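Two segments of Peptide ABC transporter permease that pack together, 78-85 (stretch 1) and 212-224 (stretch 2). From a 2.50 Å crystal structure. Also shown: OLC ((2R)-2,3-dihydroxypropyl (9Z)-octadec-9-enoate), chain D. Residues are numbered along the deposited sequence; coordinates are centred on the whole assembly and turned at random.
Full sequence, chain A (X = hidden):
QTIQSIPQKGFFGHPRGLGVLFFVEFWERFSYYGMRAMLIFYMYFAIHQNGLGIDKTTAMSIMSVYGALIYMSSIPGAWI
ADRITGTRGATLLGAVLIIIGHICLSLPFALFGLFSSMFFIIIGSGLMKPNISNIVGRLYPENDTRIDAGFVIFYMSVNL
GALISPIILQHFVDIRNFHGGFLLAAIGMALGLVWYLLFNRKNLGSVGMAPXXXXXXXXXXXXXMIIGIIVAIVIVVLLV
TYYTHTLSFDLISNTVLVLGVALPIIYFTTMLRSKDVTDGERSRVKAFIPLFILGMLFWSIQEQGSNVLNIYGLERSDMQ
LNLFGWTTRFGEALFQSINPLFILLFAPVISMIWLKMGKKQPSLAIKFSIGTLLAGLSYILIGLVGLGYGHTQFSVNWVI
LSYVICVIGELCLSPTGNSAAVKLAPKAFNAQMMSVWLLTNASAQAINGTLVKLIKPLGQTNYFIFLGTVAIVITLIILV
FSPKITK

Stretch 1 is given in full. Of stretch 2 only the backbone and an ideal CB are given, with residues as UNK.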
# COMPACT_ATOMS: atom_id res chain seq x y z
N ALA A 78 -5.40 -0.76 -14.22
CA ALA A 78 -5.02 -2.00 -14.91
C ALA A 78 -5.95 -2.23 -16.11
O ALA A 78 -5.48 -2.71 -17.13
CB ALA A 78 -5.09 -3.18 -13.95
N TRP A 79 -7.25 -1.85 -15.99
CA TRP A 79 -8.28 -1.93 -17.03
C TRP A 79 -7.91 -1.00 -18.20
O TRP A 79 -7.97 -1.44 -19.35
CB TRP A 79 -9.67 -1.55 -16.47
CG TRP A 79 -10.80 -1.64 -17.46
CD1 TRP A 79 -11.63 -2.71 -17.66
CD2 TRP A 79 -11.26 -0.61 -18.36
NE1 TRP A 79 -12.58 -2.41 -18.62
CE2 TRP A 79 -12.35 -1.14 -19.09
CE3 TRP A 79 -10.83 0.70 -18.63
CZ2 TRP A 79 -13.03 -0.39 -20.06
CZ3 TRP A 79 -11.51 1.44 -19.59
CH2 TRP A 79 -12.59 0.89 -20.30
N ILE A 80 -7.52 0.27 -17.89
CA ILE A 80 -7.08 1.30 -18.85
C ILE A 80 -5.94 0.73 -19.70
O ILE A 80 -6.03 0.75 -20.92
CB ILE A 80 -6.68 2.64 -18.15
CG1 ILE A 80 -7.93 3.38 -17.62
CG2 ILE A 80 -5.84 3.55 -19.09
CD1 ILE A 80 -7.67 4.46 -16.60
N ALA A 81 -4.92 0.18 -19.04
CA ALA A 81 -3.78 -0.45 -19.71
C ALA A 81 -4.23 -1.63 -20.58
O ALA A 81 -3.77 -1.74 -21.72
CB ALA A 81 -2.79 -0.95 -18.67
N ASP A 82 -5.12 -2.49 -20.05
CA ASP A 82 -5.60 -3.69 -20.71
C ASP A 82 -6.50 -3.44 -21.91
O ASP A 82 -6.51 -4.25 -22.82
CB ASP A 82 -6.32 -4.61 -19.71
CG ASP A 82 -6.53 -6.02 -20.22
OD1 ASP A 82 -5.57 -6.82 -20.17
OD2 ASP A 82 -7.65 -6.32 -20.70
N ARG A 83 -7.25 -2.33 -21.89
CA ARG A 83 -8.23 -2.04 -22.94
C ARG A 83 -7.96 -0.79 -23.79
O ARG A 83 -8.58 -0.67 -24.85
CB ARG A 83 -9.64 -1.96 -22.33
CG ARG A 83 -9.99 -3.16 -21.43
CD ARG A 83 -11.40 -3.67 -21.62
NE ARG A 83 -11.59 -4.20 -22.97
CZ ARG A 83 -12.76 -4.61 -23.46
NH1 ARG A 83 -13.85 -4.56 -22.71
NH2 ARG A 83 -12.84 -5.04 -24.70
N ILE A 84 -7.05 0.12 -23.37
CA ILE A 84 -6.83 1.38 -24.08
C ILE A 84 -5.37 1.66 -24.47
O ILE A 84 -5.11 1.80 -25.66
CB ILE A 84 -7.44 2.58 -23.25
CG1 ILE A 84 -8.96 2.41 -23.03
CG2 ILE A 84 -7.12 3.96 -23.89
CD1 ILE A 84 -9.56 3.27 -21.92
N THR A 85 -4.46 1.84 -23.50
CA THR A 85 -3.07 2.29 -23.74
C THR A 85 -1.97 1.22 -23.84
O THR A 85 -0.93 1.48 -24.43
CB THR A 85 -2.64 3.28 -22.63
OG1 THR A 85 -2.48 2.57 -21.40
CG2 THR A 85 -3.62 4.44 -22.44
N UNK A 212 -4.06 -5.62 -24.46
CA UNK A 212 -4.36 -7.04 -24.68
C UNK A 212 -5.78 -7.23 -25.23
O UNK A 212 -5.96 -7.94 -26.23
CB UNK A 212 -4.19 -7.82 -23.38
N UNK A 213 -6.77 -6.58 -24.59
CA UNK A 213 -8.16 -6.67 -25.01
C UNK A 213 -8.65 -5.27 -25.41
O UNK A 213 -9.36 -4.65 -24.61
CB UNK A 213 -9.03 -7.26 -23.90
N UNK A 214 -8.28 -4.72 -26.60
CA UNK A 214 -8.73 -3.35 -26.95
C UNK A 214 -10.24 -3.22 -27.13
O UNK A 214 -10.93 -4.21 -27.39
CB UNK A 214 -8.04 -2.90 -28.24
N UNK A 215 -10.75 -1.99 -26.95
CA UNK A 215 -12.17 -1.69 -27.04
C UNK A 215 -12.66 -1.54 -28.48
O UNK A 215 -11.94 -1.01 -29.33
CB UNK A 215 -12.47 -0.41 -26.26
N UNK A 216 -13.91 -1.97 -28.73
CA UNK A 216 -14.54 -1.84 -30.04
C UNK A 216 -15.03 -0.38 -30.20
O UNK A 216 -14.92 0.40 -29.24
CB UNK A 216 -15.69 -2.83 -30.19
N UNK A 217 -15.55 -0.00 -31.39
CA UNK A 217 -16.05 1.35 -31.64
C UNK A 217 -17.24 1.67 -30.73
O UNK A 217 -17.29 2.75 -30.14
CB UNK A 217 -16.45 1.50 -33.11
N UNK A 218 -18.16 0.69 -30.57
CA UNK A 218 -19.35 0.82 -29.71
C UNK A 218 -19.00 0.71 -28.22
O UNK A 218 -19.72 1.30 -27.40
CB UNK A 218 -20.38 -0.25 -30.08
N UNK A 219 -17.91 -0.01 -27.85
CA UNK A 219 -17.44 -0.11 -26.46
C UNK A 219 -16.83 1.21 -26.00
O UNK A 219 -17.04 1.60 -24.85
CB UNK A 219 -16.42 -1.24 -26.32
N UNK A 220 -16.12 1.93 -26.90
CA UNK A 220 -15.53 3.25 -26.65
C UNK A 220 -16.64 4.26 -26.33
O UNK A 220 -16.48 5.09 -25.42
CB UNK A 220 -14.71 3.72 -27.86
N UNK A 221 -17.77 4.17 -27.05
CA UNK A 221 -18.95 5.02 -26.88
C UNK A 221 -19.69 4.65 -25.58
O UNK A 221 -20.13 5.55 -24.85
CB UNK A 221 -19.88 4.88 -28.08
N UNK A 222 -19.81 3.33 -25.28
CA UNK A 222 -20.49 2.80 -24.09
C UNK A 222 -19.79 3.20 -22.79
O UNK A 222 -20.40 3.88 -21.96
CB UNK A 222 -20.58 1.27 -24.18
N UNK A 223 -18.51 2.79 -22.63
CA UNK A 223 -17.71 3.09 -21.44
C UNK A 223 -17.51 4.59 -21.23
O UNK A 223 -17.54 5.05 -20.09
CB UNK A 223 -16.35 2.40 -21.54
N UNK A 224 -17.33 5.33 -22.33
CA UNK A 224 -17.15 6.77 -22.32
C UNK A 224 -18.30 7.49 -21.65
O UNK A 224 -18.08 8.36 -20.80
CB UNK A 224 -16.98 7.29 -23.75
C24 OLC D . -12.14 -5.82 -14.28
C6 OLC D . -12.01 4.11 -15.65
C5 OLC D . -13.08 3.11 -15.24
C4 OLC D . -12.99 1.78 -15.97
C3 OLC D . -14.10 0.80 -15.63
C2 OLC D . -13.79 -0.09 -14.42
C21 OLC D . -12.05 -3.32 -14.25
C1 OLC D . -13.57 -1.53 -14.76
C22 OLC D . -12.70 -4.55 -13.67
O19 OLC D . -14.05 -2.10 -15.71
O25 OLC D . -12.73 -6.98 -13.71
O23 OLC D . -12.47 -4.57 -12.26
O20 OLC D . -12.77 -2.12 -13.86

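Position 212 lies beside Asp-82, in helix 78-85, its CB pointing sideways, 3.6 Å from Asp-82 OD1. A small polar residue would suit a place next to a carboxylate. It is Thr-212, whose OG1 shares a water with Asp-82, though its own bond to that water is weak.

At 213 the backbone does the anchoring: N donates to Asp-82 O (2.9 Å), and O accepts from Arg-83 NE (2.8 Å, nearly straight). The CB stands 3.6 Å from Asp-82 OD2, so a donor such as Asn, Gln, Ser or Lys would be reasonable. It is Asn-213, whose amide is probably turned over in the model.

Position 214 has phi -66° and psi 156°, and its N makes no hydrogen bond to stretch 1, so proline is allowed among many others. The CB, 4.1 Å from Arg-83 O, points away overall. It is Pro-214; its O takes a weak hydrogen bond from Arg-83 NH2 (3.4 Å).

At 215, N donates to Arg-83 O (3.3 Å). CB points sideways, but a medium-sized apolar chain could reach the apolar surfaces of Trp-79 and Ile-84 and the flat guanidinium of Arg-83, which suits Leu, Ile or Met. Leu-215 does this: CD2 lies 4.0 Å from Trp-79 CZ2 and over one face of the guanidinium, 3.6 Å from Arg-83 CZ, while CD1 meets Ile-84 CG1 at 3.7 Å.

Position 216 immediately precedes a helix and is free of stretch 1, so Ser, Thr, Asp or Asn would cap it. Ser-216 OG accepts from the N of 219 (3.1 Å).

Positions 217 and 218 are out of reach and suit polar residues: Lys-217 and Glu-218.

At 219 the CB points toward stretch 1, 5.5 Å from Arg-83 NH2. An acid long enough to span that gap is the natural choice, Glu more readily than Asp. Glu-219 forms a salt bridge, with OE1 2.9 Å from Arg-83 NH2 and OE2 accepting from Arg-83 NH1 at 3.2 Å.

Positions 220, 221 and 222 make no contact with stretch 1 and tolerate most helix formers: Lys-220, whose NZ donates to Leu-215 O (3.0 Å), Arg-221 and Lys-222.

At 223 the CB points toward stretch 1, 4.2 Å from Trp-79 CH2, inviting an aromatic or large aliphatic residue. Tyr-223 offers its ring face to the edge of Trp-79, and its OH shares a water with Trp-79 NE1 and Arg-83 NH1.

At 224, an ideal CB would lie 2.8 Å from Lys-220 O, and Gly-224 avoids that clash.

Stretch 2 212-224: TNPLSKEEKRKYG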
# COMPACT_ATOMS: atom_id res chain seq x y z
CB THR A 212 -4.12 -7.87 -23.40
OG1 THR A 212 -2.78 -7.68 -22.95
CG2 THR A 212 -4.37 -9.37 -23.61
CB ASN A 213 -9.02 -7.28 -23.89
CG ASN A 213 -8.54 -8.64 -23.43
OD1 ASN A 213 -7.79 -8.77 -22.47
ND2 ASN A 213 -8.97 -9.68 -24.13
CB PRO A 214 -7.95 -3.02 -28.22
CG PRO A 214 -7.58 -4.30 -28.80
CD PRO A 214 -7.43 -5.28 -27.67
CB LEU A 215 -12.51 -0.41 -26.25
CG LEU A 215 -12.20 -0.37 -24.75
CD1 LEU A 215 -12.17 1.04 -24.27
CD2 LEU A 215 -13.25 -1.12 -23.96
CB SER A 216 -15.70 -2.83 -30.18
OG SER A 216 -16.76 -2.56 -29.27
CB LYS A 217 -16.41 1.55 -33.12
CG LYS A 217 -15.20 1.53 -34.06
CD LYS A 217 -14.61 2.92 -34.28
CE LYS A 217 -13.17 2.87 -34.74
NZ LYS A 217 -12.22 2.66 -33.61
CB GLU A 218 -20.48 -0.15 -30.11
CG GLU A 218 -20.13 -1.63 -30.08
CD GLU A 218 -21.29 -2.61 -30.22
OE1 GLU A 218 -21.04 -3.83 -30.10
OE2 GLU A 218 -22.44 -2.16 -30.45
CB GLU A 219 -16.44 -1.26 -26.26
CG GLU A 219 -17.13 -2.58 -25.91
CD GLU A 219 -16.21 -3.69 -25.45
OE1 GLU A 219 -15.18 -3.95 -26.12
OE2 GLU A 219 -16.54 -4.34 -24.43
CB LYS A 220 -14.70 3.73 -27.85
CG LYS A 220 -13.34 3.05 -27.98
CD LYS A 220 -12.51 3.65 -29.10
CE LYS A 220 -11.43 2.72 -29.61
NZ LYS A 220 -11.96 1.74 -30.60
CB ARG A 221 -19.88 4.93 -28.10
CG ARG A 221 -19.23 5.32 -29.43
CD ARG A 221 -19.86 6.55 -30.05
NE ARG A 221 -19.19 7.78 -29.63
CZ ARG A 221 -19.55 9.01 -30.00
NH1 ARG A 221 -20.58 9.19 -30.81
NH2 ARG A 221 -18.88 10.07 -29.56
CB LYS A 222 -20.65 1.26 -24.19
CG LYS A 222 -21.35 0.60 -22.99
CD LYS A 222 -21.30 -0.93 -23.06
CE LYS A 222 -20.03 -1.51 -22.48
NZ LYS A 222 -19.83 -2.92 -22.91
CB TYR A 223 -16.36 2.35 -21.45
CG TYR A 223 -16.48 0.87 -21.18
CD1 TYR A 223 -16.70 0.40 -19.89
CD2 TYR A 223 -16.31 -0.06 -22.19
CE1 TYR A 223 -16.79 -0.97 -19.62
CE2 TYR A 223 -16.40 -1.43 -21.94
CZ TYR A 223 -16.64 -1.88 -20.66
OH TYR A 223 -16.72 -3.22 -20.41
O HOH W 1 -14.25 -4.52 -19.68
O HOH W 2 -2.92 -6.23 -19.83
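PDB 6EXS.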